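Local coordinates for protein Myo-inositol phosphohydrolase (Mitsuokella multacida, PDB 4WU3) that probably removes phosphate groups from myo-inositol phosphates such as phytate, and holds inositol-(1,3,4,5)-tetrakisphosphate at its protein-tyrosine-phosphatase-like active site, at residues L352-R357 against S540-G545; R343-D348 against S393-N398; R546-M551 against G575-A580. The protein carries 2 engineered substitutions. All blocks are in the same frame, centred on the assembly; numbering follows the deposited sequence.

All three contacts surround one inositol tetrakisphosphate pocket. Contacts 1 and 3 are buried and share a continuous run of chain: loop 540-545 passes directly into helical residues 546-551. Contact 1 grips the outer side of that phosphate loop through side-chain bonds to carbonyl oxygens; contact 3 joins the helix that follows to loop 575-580 through a threonine bond and hydrocarbon packing. Contact 2 is partly buried and has no direct hydrogen bond between its segments, relying on a threonine methyl, two waters and partners nearby. It is tied to contact 1 by backbone pairs Arg354 with Ala394 and Gln541 with Glu395. Contacts 2 and 3 lie farther apart, with centres about 19 Å from each other.

Contact 1: L352-R357 against S540-G545; sequences LPRNFR and SQAGAG. Engineered in segment 540-545: Ser540 (natural residue Cys). With 4IP (inositol-(1,3,4,5)-tetrakisphosphate), chain F.
Two guanidinium groups and one amide carry segment 352-357 onto segment 540-545. The Arg354 guanidinium has Ala542 O over one face, offset toward the rim, while Gln541 OE1 lies at its edge, 4.0 Å from NH2. Arg354 NH2 also rests 3.6 Å from Ala542 CB. Arg357 meets its partners edge-on instead: NH1 points one way to Gly543 O at 2.9 Å and another way to Asn355 O at 2.8 Å, both close to the guanidinium plane. The bond to Gly543 uses a carbonyl lone pair, and a weak second bond comes from NH2, so the flat group is held in the plane of its acceptors. The chain bends at chi2 (-86°) to bring the group there. The Asn355 amide gives a third grip, ND2 meeting Ala542 O at 2.6 Å almost straight along the carbonyl axis, with the oxygen in the amide plane.

The loop so held is the P-loop of the protein-tyrosine-phosphatase family, whose signature of a cysteine, five further residues and an arginine runs here from residue 540 to Arg546; Ser540 is an engineered replacement of the cysteine. With their carbonyls turned outward to Asn355 and Arg357, the loop residues can direct N-H groups inward at the phosphate of P1: Ala544 N reaches 4IP O2P at 2.9 Å and Gln541 N reaches 4IP O3P at 3.2 Å. Gly543 suits its place because its positive phi (67°) favours glycine. On the other side, Pro353 to Phe356 forms a type II turn, with Asn355 at its third position carrying the left-handed backbone that asparagine tolerates well. The Ala544 methyl lies beside 4IP O1.

Contact 2: R343-D348 against S393-N398; sequences RLDTKD and SAEFSN. With 4IP (inositol-(1,3,4,5)-tetrakisphosphate), chain F.
Thr346 turns its side chain onto the backbone of residues 395-397. Its CB lies 4.1 Å from Glu395 O; beyond it the methyl CG2 drops between the threonine's own backbone N and carbonyl carbon, and there meets Ser397 N at 3.4 Å and Glu395 O at 3.5 Å. The other branch, OG1, stands anti to the backbone N (chi1 179°), hydrogen-bonds Glu400 and Arg349, and takes a weak bond from a water that also donates to Glu395 O. A beta-branched threonine thus serves both needs, a methyl for packing and a hydroxyl for these polar partners.

Further along, Ser397 CB packs 3.4 Å from Asp348 CA, while Ser397 OG caps the helix that follows and bonds Glu400. Asp348 OD1 accepts from Gly399 N, and OD2 shares a second water with Asn398 ND2. At the far end of the strand, Arg343 extends its chain fully, bringing NH2 within 2.6 Å of 4IP O6P, edge-on to phosphorus P3. Asp345 and Thr346 both face Ala433, which makes a classic beta bulge, in the same strand that carries Arg343 to the phosphate site.

Contact 3: R546-M551 against G575-A580; sequences RTTAYM and GGNYVA. With 4IP (inositol-(1,3,4,5)-tetrakisphosphate), chain F.
Thr548 and Asn577 bring together the first turn of helix 545-558, buried here, and the loop that follows helix 564-573, in a small polar and hydrophobic contact beside the phosphate site. The polar half is one bond: Asn577 N gives its hydrogen to Thr548 OG1 at 3.2 Å, with an angle of 146° at the hydrogen. The same hydroxyl bonds back to Ala544 O one turn earlier, so OG1 is gripped from two directions. Gly576 fits against it with its bare CA 3.2 Å from OG1; the direction a CB would take points at that hydroxyl and would clash with it, so glycine suits the place. Gly575, just before, has positive phi and ends helix 564-573 in a Schellman motif.

The rest is packing. Thr548 CB sits 3.5 Å from Asn577 OD1, and the two side chains cross obliquely. Val579 adds its CG2, standing beside its own backbone N, against the Thr548 carbonyl O at 3.8 Å and its methyl CG2 at 3.9 Å. The valine branch also reaches the backbone of Ala549, whose small side chain is consistent with the close approach of the loop.

On another side of the helix, Arg546 closes on the ligand. Its backbone N points almost straight at 4IP O1P, 2.8 Å away, and NE reaches the same oxygen at 3.1 Å. NH2 takes 4IP O3P at 2.7 Å, so the guanidinium meets the phosphate with its edge. Glu424 and the Ala509 carbonyl hold NH1, fixing the rotation of the group. Thr548 therefore binds the helix to its neighbouring loop while Arg546 and the helix N-terminus, whose dipole probably adds to the favourable field, face the phosphate.

Contact 1: L352-R357 against S540-G545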
loop_
_atom_site.group_PDB
_atom_site.type_symbol
_atom_site.label_atom_id
_atom_site.label_comp_id
_atom_site.label_asym_id
_atom_site.label_seq_id
_atom_site.Cartn_x
_atom_site.Cartn_y
_atom_site.Cartn_z
ATOM N N LEU A 352 -20.891 -3.165 -47.074
ATOM C CA LEU A 352 -21.043 -1.986 -46.245
ATOM C C LEU A 352 -20.276 -2.176 -44.938
ATOM O O LEU A 352 -20.168 -3.294 -44.433
ATOM C CB LEU A 352 -22.522 -1.729 -45.957
ATOM C CG LEU A 352 -23.399 -1.397 -47.169
ATOM C CD1 LEU A 352 -24.874 -1.573 -46.820
ATOM C CD2 LEU A 352 -23.115 0.015 -47.654
ATOM N N PRO A 353 -19.726 -1.083 -44.388
ATOM C CA PRO A 353 -18.996 -1.198 -43.142
ATOM C C PRO A 353 -19.929 -1.614 -42.018
ATOM O O PRO A 353 -21.152 -1.505 -42.161
ATOM C CB PRO A 353 -18.459 0.215 -42.917
ATOM C CG PRO A 353 -19.415 1.102 -43.641
ATOM C CD PRO A 353 -19.822 0.313 -44.849
ATOM N N ARG A 354 -19.363 -2.105 -40.921
ATOM C CA ARG A 354 -20.143 -2.477 -39.749
ATOM C C ARG A 354 -20.984 -1.298 -39.250
ATOM O O ARG A 354 -20.584 -0.142 -39.368
ATOM C CB ARG A 354 -19.202 -2.960 -38.653
ATOM C CG ARG A 354 -19.879 -3.605 -37.457
ATOM C CD ARG A 354 -18.886 -4.408 -36.618
ATOM N NE ARG A 354 -17.692 -3.636 -36.269
ATOM C CZ ARG A 354 -17.402 -3.192 -35.046
ATOM N NH1 ARG A 354 -18.212 -3.451 -34.023
ATOM N NH2 ARG A 354 -16.290 -2.492 -34.843
ATOM N N ASN A 355 -22.165 -1.597 -38.730
ATOM C CA ASN A 355 -23.036 -0.595 -38.097
ATOM C C ASN A 355 -23.388 0.585 -39.003
ATOM O O ASN A 355 -23.529 1.730 -38.529
ATOM C CB ASN A 355 -22.400 -0.081 -36.799
ATOM C CG ASN A 355 -22.238 -1.171 -35.762
ATOM O OD1 ASN A 355 -23.065 -2.074 -35.666
ATOM N ND2 ASN A 355 -21.177 -1.089 -34.975
ATOM N N PHE A 356 -23.542 0.297 -40.297
ATOM C CA PHE A 356 -23.857 1.320 -41.286
ATOM C C PHE A 356 -25.332 1.629 -41.235
ATOM O O PHE A 356 -26.141 0.711 -41.155
ATOM C CB PHE A 356 -23.519 0.846 -42.706
ATOM C CG PHE A 356 -23.929 1.825 -43.789
ATOM C CD1 PHE A 356 -23.132 2.909 -44.097
ATOM C CD2 PHE A 356 -25.118 1.665 -44.488
ATOM C CE1 PHE A 356 -23.504 3.813 -45.082
ATOM C CE2 PHE A 356 -25.482 2.556 -45.482
ATOM C CZ PHE A 356 -24.675 3.637 -45.774
ATOM N N ARG A 357 -25.685 2.909 -41.291
ATOM C CA ARG A 357 -27.092 3.297 -41.371
ATOM C C ARG A 357 -27.238 4.688 -41.934
ATOM O O ARG A 357 -26.316 5.504 -41.833
ATOM C CB ARG A 357 -27.768 3.229 -39.998
ATOM C CG ARG A 357 -27.255 4.234 -38.978
ATOM C CD ARG A 357 -26.029 3.743 -38.219
ATOM N NE ARG A 357 -25.807 4.526 -37.003
ATOM C CZ ARG A 357 -24.766 4.379 -36.193
ATOM N NH1 ARG A 357 -23.838 3.491 -36.422
ATOM N NH2 ARG A 357 -24.634 5.132 -35.138
ATOM N N SER A 540 -16.506 6.432 -36.346
ATOM C CA SER A 540 -15.446 6.397 -35.365
ATOM C C SER A 540 -14.797 5.035 -35.550
ATOM O O SER A 540 -14.546 4.640 -36.688
ATOM C CB SER A 540 -16.003 6.621 -33.961
ATOM O OG SER A 540 -17.272 6.014 -33.839
ATOM N N GLN A 541 -14.517 4.312 -34.472
ATOM C CA GLN A 541 -13.875 3.001 -34.606
ATOM C C GLN A 541 -14.945 1.970 -34.890
ATOM O O GLN A 541 -14.859 1.239 -35.868
ATOM C CB GLN A 541 -13.086 2.620 -33.336
ATOM C CG GLN A 541 -12.057 1.509 -33.530
ATOM C CD GLN A 541 -12.652 0.107 -33.556
ATOM O OE1 GLN A 541 -13.685 -0.155 -32.953
ATOM N NE2 GLN A 541 -11.978 -0.806 -34.239
ATOM N N ALA A 542 -15.965 1.945 -34.039
ATOM C CA ALA A 542 -17.030 0.945 -34.127
ATOM C C ALA A 542 -18.371 1.500 -34.601
ATOM O O ALA A 542 -19.329 0.754 -34.766
ATOM C CB ALA A 542 -17.212 0.283 -32.774
ATOM N N GLY A 543 -18.455 2.805 -34.807
ATOM C CA GLY A 543 -19.728 3.408 -35.185
ATOM C C GLY A 543 -20.735 3.324 -34.054
ATOM O O GLY A 543 -21.935 3.262 -34.294
ATOM N N ALA A 544 -20.250 3.321 -32.814
ATOM C CA ALA A 544 -21.130 3.232 -31.645
ATOM C C ALA A 544 -21.090 4.505 -30.800
ATOM O O ALA A 544 -21.844 5.451 -31.065
ATOM C CB ALA A 544 -20.773 2.015 -30.801
ATOM N N GLY A 545 -20.193 4.532 -29.811
ATOM C CA GLY A 545 -20.107 5.620 -28.828
ATOM C C GLY A 545 -20.008 7.030 -29.386
ATOM O O GLY A 545 -20.943 7.836 -29.279
HETATM C C1 4IP F . -16.539 2.424 -29.130
HETATM O O1 4IP F . -17.247 3.019 -30.217
HETATM C C2 4IP F . -15.475 1.470 -29.656
HETATM O O2 4IP F . -16.081 0.510 -30.512
HETATM C C3 4IP F . -14.785 0.718 -28.526
HETATM O O3 4IP F . -13.824 -0.190 -29.070
HETATM C C4 4IP F . -15.783 -0.044 -27.660
HETATM O O4 4IP F . -15.084 -0.646 -26.564
HETATM C C5 4IP F . -16.852 0.905 -27.130
HETATM O O5 4IP F . -17.822 0.188 -26.364
HETATM C C6 4IP F . -17.542 1.662 -28.264
HETATM O O6 4IP F . -18.506 2.576 -27.736
HETATM P P1 4IP F . -16.707 4.309 -31.009
HETATM O O1P 4IP F . -16.865 5.440 -30.031
HETATM O O2P 4IP F . -17.616 4.367 -32.208
HETATM O O3P 4IP F . -15.283 3.963 -31.363
HETATM P P3 4IP F . -12.277 -0.103 -28.617
HETATM O O4P 4IP F . -12.346 0.089 -27.120
HETATM O O5P 4IP F . -11.737 1.081 -29.387
HETATM O O6P 4IP F . -11.690 -1.432 -29.020
HETATM P P4 4IP F . -15.235 -2.214 -26.198
HETATM O O7P 4IP F . -15.038 -2.938 -27.507
HETATM O O8P 4IP F . -14.116 -2.434 -25.210
HETATM O O9P 4IP F . -16.635 -2.311 -25.622
HETATM P P5 4IP F . -18.464 0.864 -25.044
HETATM O OPF 4IP F . -17.395 1.806 -24.510
HETATM O OPG 4IP F . -18.749 -0.332 -24.159
HETATM O OPH 4IP F . -19.696 1.575 -25.555
#

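Contact 2: R343-D348 against S393-N398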
loop_
_atom_site.group_PDB
_atom_site.type_symbol
_atom_site.label_atom_id
_atom_site.label_comp_id
_atom_site.label_asym_id
_atom_site.label_seq_id
_atom_site.Cartn_x
_atom_site.Cartn_y
_atom_site.Cartn_z
ATOM N N ARG A 343 -3.478 -2.154 -34.882
ATOM C CA ARG A 343 -4.714 -2.883 -34.806
ATOM C C ARG A 343 -5.357 -2.909 -36.178
ATOM O O ARG A 343 -5.382 -1.901 -36.879
ATOM C CB ARG A 343 -5.637 -2.163 -33.836
ATOM C CG ARG A 343 -7.061 -2.681 -33.805
ATOM C CD ARG A 343 -7.904 -1.832 -32.865
ATOM N NE ARG A 343 -9.116 -2.521 -32.432
ATOM C CZ ARG A 343 -10.013 -2.004 -31.593
ATOM N NH1 ARG A 343 -9.845 -0.788 -31.091
ATOM N NH2 ARG A 343 -11.088 -2.703 -31.256
ATOM N N LEU A 344 -5.876 -4.069 -36.552
ATOM C CA LEU A 344 -6.720 -4.196 -37.725
ATOM C C LEU A 344 -8.154 -3.811 -37.378
ATOM O O LEU A 344 -8.875 -4.597 -36.780
ATOM C CB LEU A 344 -6.681 -5.639 -38.225
ATOM C CG LEU A 344 -7.657 -6.019 -39.337
ATOM C CD1 LEU A 344 -7.443 -5.149 -40.567
ATOM C CD2 LEU A 344 -7.459 -7.492 -39.667
ATOM N N ASP A 345 -8.566 -2.603 -37.754
ATOM C CA ASP A 345 -9.908 -2.107 -37.442
ATOM C C ASP A 345 -10.940 -2.822 -38.287
ATOM O O ASP A 345 -11.977 -3.251 -37.794
ATOM C CB ASP A 345 -10.014 -0.601 -37.706
ATOM C CG ASP A 345 -9.279 0.234 -36.669
ATOM O OD1 ASP A 345 -9.065 -0.267 -35.551
ATOM O OD2 ASP A 345 -8.923 1.392 -36.970
ATOM N N THR A 346 -10.663 -2.927 -39.582
ATOM C CA THR A 346 -11.562 -3.612 -40.489
ATOM C C THR A 346 -10.817 -4.044 -41.746
ATOM O O THR A 346 -10.035 -3.294 -42.340
ATOM C CB THR A 346 -12.806 -2.760 -40.831
ATOM O OG1 THR A 346 -13.650 -3.478 -41.745
ATOM C CG2 THR A 346 -12.414 -1.433 -41.445
ATOM N N LYS A 347 -11.062 -5.288 -42.119
ATOM C CA LYS A 347 -10.419 -5.902 -43.252
ATOM C C LYS A 347 -11.042 -5.395 -44.531
ATOM O O LYS A 347 -12.229 -5.111 -44.579
ATOM C CB LYS A 347 -10.612 -7.402 -43.183
ATOM C CG LYS A 347 -9.374 -8.166 -43.547
ATOM C CD LYS A 347 -9.665 -9.654 -43.601
ATOM C CE LYS A 347 -9.022 -10.286 -44.820
ATOM N NZ LYS A 347 -9.217 -11.755 -44.812
ATOM N N ASP A 348 -10.233 -5.294 -45.572
ATOM C CA ASP A 348 -10.705 -4.842 -46.871
ATOM C C ASP A 348 -11.680 -5.852 -47.449
ATOM O O ASP A 348 -11.295 -6.973 -47.793
ATOM C CB ASP A 348 -9.520 -4.674 -47.805
ATOM C CG ASP A 348 -9.887 -4.007 -49.109
ATOM O OD1 ASP A 348 -11.079 -3.678 -49.310
ATOM O OD2 ASP A 348 -8.971 -3.821 -49.942
ATOM N N SER A 393 -21.306 4.881 -39.338
ATOM C CA SER A 393 -20.832 3.513 -39.358
ATOM C C SER A 393 -19.535 3.373 -38.594
ATOM O O SER A 393 -18.945 4.354 -38.140
ATOM C CB SER A 393 -20.593 3.053 -40.798
ATOM O OG SER A 393 -19.459 3.705 -41.363
ATOM N N ALA A 394 -19.088 2.130 -38.485
ATOM C CA ALA A 394 -17.744 1.827 -38.038
ATOM C C ALA A 394 -16.733 2.329 -39.056
ATOM O O ALA A 394 -17.101 2.816 -40.123
ATOM C CB ALA A 394 -17.585 0.326 -37.846
ATOM N N GLU A 395 -15.455 2.219 -38.719
ATOM C CA GLU A 395 -14.407 2.548 -39.665
ATOM C C GLU A 395 -14.569 1.700 -40.923
ATOM O O GLU A 395 -15.162 0.623 -40.881
ATOM C CB GLU A 395 -13.036 2.305 -39.044
ATOM C CG GLU A 395 -11.888 2.736 -39.932
ATOM C CD GLU A 395 -11.835 4.235 -40.109
ATOM O OE1 GLU A 395 -11.279 4.938 -39.247
ATOM O OE2 GLU A 395 -12.354 4.723 -41.121
ATOM N N PHE A 396 -14.042 2.192 -42.041
ATOM C CA PHE A 396 -14.165 1.503 -43.330
ATOM C C PHE A 396 -12.810 1.270 -44.002
ATOM O O PHE A 396 -11.952 2.159 -44.048
ATOM C CB PHE A 396 -15.076 2.288 -44.293
ATOM C CG PHE A 396 -14.772 3.762 -44.365
ATOM C CD1 PHE A 396 -13.713 4.230 -45.121
ATOM C CD2 PHE A 396 -15.545 4.677 -43.668
ATOM C CE1 PHE A 396 -13.425 5.583 -45.182
ATOM C CE2 PHE A 396 -15.274 6.037 -43.724
ATOM C CZ PHE A 396 -14.212 6.489 -44.489
ATOM N N SER A 397 -12.632 0.056 -44.511
ATOM C CA SER A 397 -11.556 -0.250 -45.424
ATOM C C SER A 397 -11.915 0.344 -46.790
ATOM O O SER A 397 -13.020 0.858 -46.973
ATOM C CB SER A 397 -11.443 -1.756 -45.564
ATOM O OG SER A 397 -12.671 -2.278 -46.020
ATOM N N ASN A 398 -11.003 0.230 -47.754
ATOM C CA ASN A 398 -11.268 0.688 -49.124
ATOM C C ASN A 398 -12.496 0.030 -49.723
ATOM O O ASN A 398 -13.356 0.687 -50.305
ATOM C CB ASN A 398 -10.083 0.408 -50.043
ATOM C CG ASN A 398 -10.348 0.854 -51.474
ATOM O OD1 ASN A 398 -10.955 1.900 -51.702
ATOM N ND2 ASN A 398 -9.926 0.048 -52.440
HETATM C C1 4IP F . -16.539 2.424 -29.130
HETATM O O1 4IP F . -17.247 3.019 -30.217
HETATM C C2 4IP F . -15.475 1.470 -29.656
HETATM O O2 4IP F . -16.081 0.510 -30.512
HETATM C C3 4IP F . -14.785 0.718 -28.526
HETATM O O3 4IP F . -13.824 -0.190 -29.070
HETATM C C4 4IP F . -15.783 -0.044 -27.660
HETATM O O4 4IP F . -15.084 -0.646 -26.564
HETATM C C5 4IP F . -16.852 0.905 -27.130
HETATM O O5 4IP F . -17.822 0.188 -26.364
HETATM C C6 4IP F . -17.542 1.662 -28.264
HETATM O O6 4IP F . -18.506 2.576 -27.736
HETATM P P1 4IP F . -16.707 4.309 -31.009
HETATM O O1P 4IP F . -16.865 5.440 -30.031
HETATM O O2P 4IP F . -17.616 4.367 -32.208
HETATM O O3P 4IP F . -15.283 3.963 -31.363
HETATM P P3 4IP F . -12.277 -0.103 -28.617
HETATM O O4P 4IP F . -12.346 0.089 -27.120
HETATM O O5P 4IP F . -11.737 1.081 -29.387
HETATM O O6P 4IP F . -11.690 -1.432 -29.020
HETATM P P4 4IP F . -15.235 -2.214 -26.198
HETATM O O7P 4IP F . -15.038 -2.938 -27.507
HETATM O O8P 4IP F . -14.116 -2.434 -25.210
HETATM O O9P 4IP F . -16.635 -2.311 -25.622
HETATM P P5 4IP F . -18.464 0.864 -25.044
HETATM O OPF 4IP F . -17.395 1.806 -24.510
HETATM O OPG 4IP F . -18.749 -0.332 -24.159
HETATM O OPH 4IP F . -19.696 1.575 -25.555
HETATM O O HOH W 1 -16.430 -2.019 -40.729
HETATM O O HOH W 2 -9.665 -2.708 -52.172
#

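Contact 3: R546-M551 against G575-A580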
loop_
_atom_site.group_PDB
_atom_site.type_symbol
_atom_site.label_atom_id
_atom_site.label_comp_id
_atom_site.label_asym_id
_atom_site.label_seq_id
_atom_site.Cartn_x
_atom_site.Cartn_y
_atom_site.Cartn_z
ATOM N N ARG A 546 -18.858 7.341 -29.967
ATOM C CA ARG A 546 -18.629 8.657 -30.536
ATOM C C ARG A 546 -19.555 8.977 -31.709
ATOM O O ARG A 546 -20.107 10.070 -31.782
ATOM C CB ARG A 546 -17.174 8.783 -30.955
ATOM C CG ARG A 546 -16.235 8.898 -29.765
ATOM C CD ARG A 546 -14.788 8.757 -30.194
ATOM N NE ARG A 546 -14.514 7.389 -30.620
ATOM C CZ ARG A 546 -13.332 6.961 -31.047
ATOM N NH1 ARG A 546 -12.303 7.799 -31.100
ATOM N NH2 ARG A 546 -13.171 5.686 -31.408
ATOM N N THR A 547 -19.736 8.025 -32.612
ATOM C CA THR A 547 -20.586 8.226 -33.774
ATOM C C THR A 547 -22.040 8.536 -33.408
ATOM O O THR A 547 -22.634 9.479 -33.955
ATOM C CB THR A 547 -20.542 6.988 -34.690
ATOM O OG1 THR A 547 -19.274 6.935 -35.355
ATOM C CG2 THR A 547 -21.647 7.033 -35.732
ATOM N N THR A 548 -22.612 7.753 -32.495
ATOM C CA THR A 548 -24.003 7.940 -32.091
ATOM C C THR A 548 -24.196 9.210 -31.269
ATOM O O THR A 548 -25.231 9.875 -31.367
ATOM C CB THR A 548 -24.546 6.745 -31.291
ATOM O OG1 THR A 548 -24.262 5.525 -31.984
ATOM C CG2 THR A 548 -26.039 6.878 -31.127
ATOM N N ALA A 549 -23.189 9.556 -30.477
ATOM C CA ALA A 549 -23.190 10.831 -29.759
ATOM C C ALA A 549 -23.315 12.021 -30.725
ATOM O O ALA A 549 -24.196 12.866 -30.587
ATOM C CB ALA A 549 -21.921 10.962 -28.923
ATOM N N TYR A 550 -22.432 12.089 -31.715
ATOM C CA TYR A 550 -22.489 13.179 -32.687
ATOM C C TYR A 550 -23.772 13.140 -33.519
ATOM O O TYR A 550 -24.402 14.187 -33.745
ATOM C CB TYR A 550 -21.235 13.194 -33.566
ATOM C CG TYR A 550 -20.124 14.010 -32.942
ATOM C CD1 TYR A 550 -20.069 15.393 -33.116
ATOM C CD2 TYR A 550 -19.164 13.413 -32.137
ATOM C CE1 TYR A 550 -19.072 16.145 -32.524
ATOM C CE2 TYR A 550 -18.157 14.161 -31.544
ATOM C CZ TYR A 550 -18.113 15.524 -31.739
ATOM O OH TYR A 550 -17.108 16.268 -31.143
ATOM N N MET A 551 -24.190 11.953 -33.951
ATOM C CA MET A 551 -25.438 11.859 -34.712
ATOM C C MET A 551 -26.643 12.387 -33.907
ATOM O O MET A 551 -27.496 13.093 -34.446
ATOM C CB MET A 551 -25.693 10.430 -35.183
ATOM C CG MET A 551 -24.717 9.947 -36.240
ATOM S SD MET A 551 -24.795 8.176 -36.553
ATOM C CE MET A 551 -26.266 8.119 -37.581
ATOM N N GLY A 575 -29.471 1.885 -35.429
ATOM C CA GLY A 575 -28.241 1.097 -35.379
ATOM C C GLY A 575 -27.092 1.673 -34.562
ATOM O O GLY A 575 -26.008 1.080 -34.521
ATOM N N GLY A 576 -27.316 2.820 -33.916
ATOM C CA GLY A 576 -26.351 3.363 -32.968
ATOM C C GLY A 576 -26.478 2.637 -31.641
ATOM O O GLY A 576 -27.230 1.667 -31.519
ATOM N N ASN A 577 -25.731 3.079 -30.635
ATOM C CA ASN A 577 -26.008 2.630 -29.281
ATOM C C ASN A 577 -26.948 3.644 -28.664
ATOM O O ASN A 577 -27.434 4.535 -29.377
ATOM C CB ASN A 577 -24.736 2.409 -28.453
ATOM C CG ASN A 577 -23.942 3.678 -28.202
ATOM O OD1 ASN A 577 -24.427 4.790 -28.386
ATOM N ND2 ASN A 577 -22.695 3.505 -27.771
ATOM N N TYR A 578 -27.241 3.499 -27.370
ATOM C CA TYR A 578 -28.059 4.473 -26.657
ATOM C C TYR A 578 -27.122 5.393 -25.885
ATOM O O TYR A 578 -26.408 4.935 -24.987
ATOM C CB TYR A 578 -29.022 3.774 -25.695
ATOM C CG TYR A 578 -30.193 4.643 -25.282
ATOM C CD1 TYR A 578 -31.248 4.866 -26.157
ATOM C CD2 TYR A 578 -30.241 5.242 -24.028
ATOM C CE1 TYR A 578 -32.314 5.663 -25.798
ATOM C CE2 TYR A 578 -31.306 6.043 -23.661
ATOM C CZ TYR A 578 -32.339 6.245 -24.550
ATOM O OH TYR A 578 -33.408 7.035 -24.210
ATOM N N VAL A 579 -27.130 6.683 -26.223
ATOM C CA VAL A 579 -26.126 7.597 -25.705
ATOM C C VAL A 579 -26.197 7.724 -24.191
ATOM O O VAL A 579 -25.191 8.015 -23.560
ATOM C CB VAL A 579 -26.255 9.008 -26.304
ATOM C CG1 VAL A 579 -25.200 9.940 -25.711
ATOM C CG2 VAL A 579 -26.138 8.962 -27.818
ATOM N N ALA A 580 -27.383 7.525 -23.615
ATOM C CA ALA A 580 -27.582 7.763 -22.180
ATOM C C ALA A 580 -27.550 6.469 -21.378
ATOM O O ALA A 580 -28.024 6.419 -20.246
ATOM C CB ALA A 580 -28.881 8.525 -21.918
HETATM C C1 4IP F . -16.539 2.424 -29.130
HETATM O O1 4IP F . -17.247 3.019 -30.217
HETATM C C2 4IP F . -15.475 1.470 -29.656
HETATM O O2 4IP F . -16.081 0.510 -30.512
HETATM C C3 4IP F . -14.785 0.718 -28.526
HETATM O O3 4IP F . -13.824 -0.190 -29.070
HETATM C C4 4IP F . -15.783 -0.044 -27.660
HETATM O O4 4IP F . -15.084 -0.646 -26.564
HETATM C C5 4IP F . -16.852 0.905 -27.130
HETATM O O5 4IP F . -17.822 0.188 -26.364
HETATM C C6 4IP F . -17.542 1.662 -28.264
HETATM O O6 4IP F . -18.506 2.576 -27.736
HETATM P P1 4IP F . -16.707 4.309 -31.009
HETATM O O1P 4IP F . -16.865 5.440 -30.031
HETATM O O2P 4IP F . -17.616 4.367 -32.208
HETATM O O3P 4IP F . -15.283 3.963 -31.363
HETATM P P3 4IP F . -12.277 -0.103 -28.617
HETATM O O4P 4IP F . -12.346 0.089 -27.120
HETATM O O5P 4IP F . -11.737 1.081 -29.387
HETATM O O6P 4IP F . -11.690 -1.432 -29.020
HETATM P P4 4IP F . -15.235 -2.214 -26.198
HETATM O O7P 4IP F . -15.038 -2.938 -27.507
HETATM O O8P 4IP F . -14.116 -2.434 -25.210
HETATM O O9P 4IP F . -16.635 -2.311 -25.622
HETATM P P5 4IP F . -18.464 0.864 -25.044
HETATM O OPF 4IP F . -17.395 1.806 -24.510
HETATM O OPG 4IP F . -18.749 -0.332 -24.159
HETATM O OPH 4IP F . -19.696 1.575 -25.555
#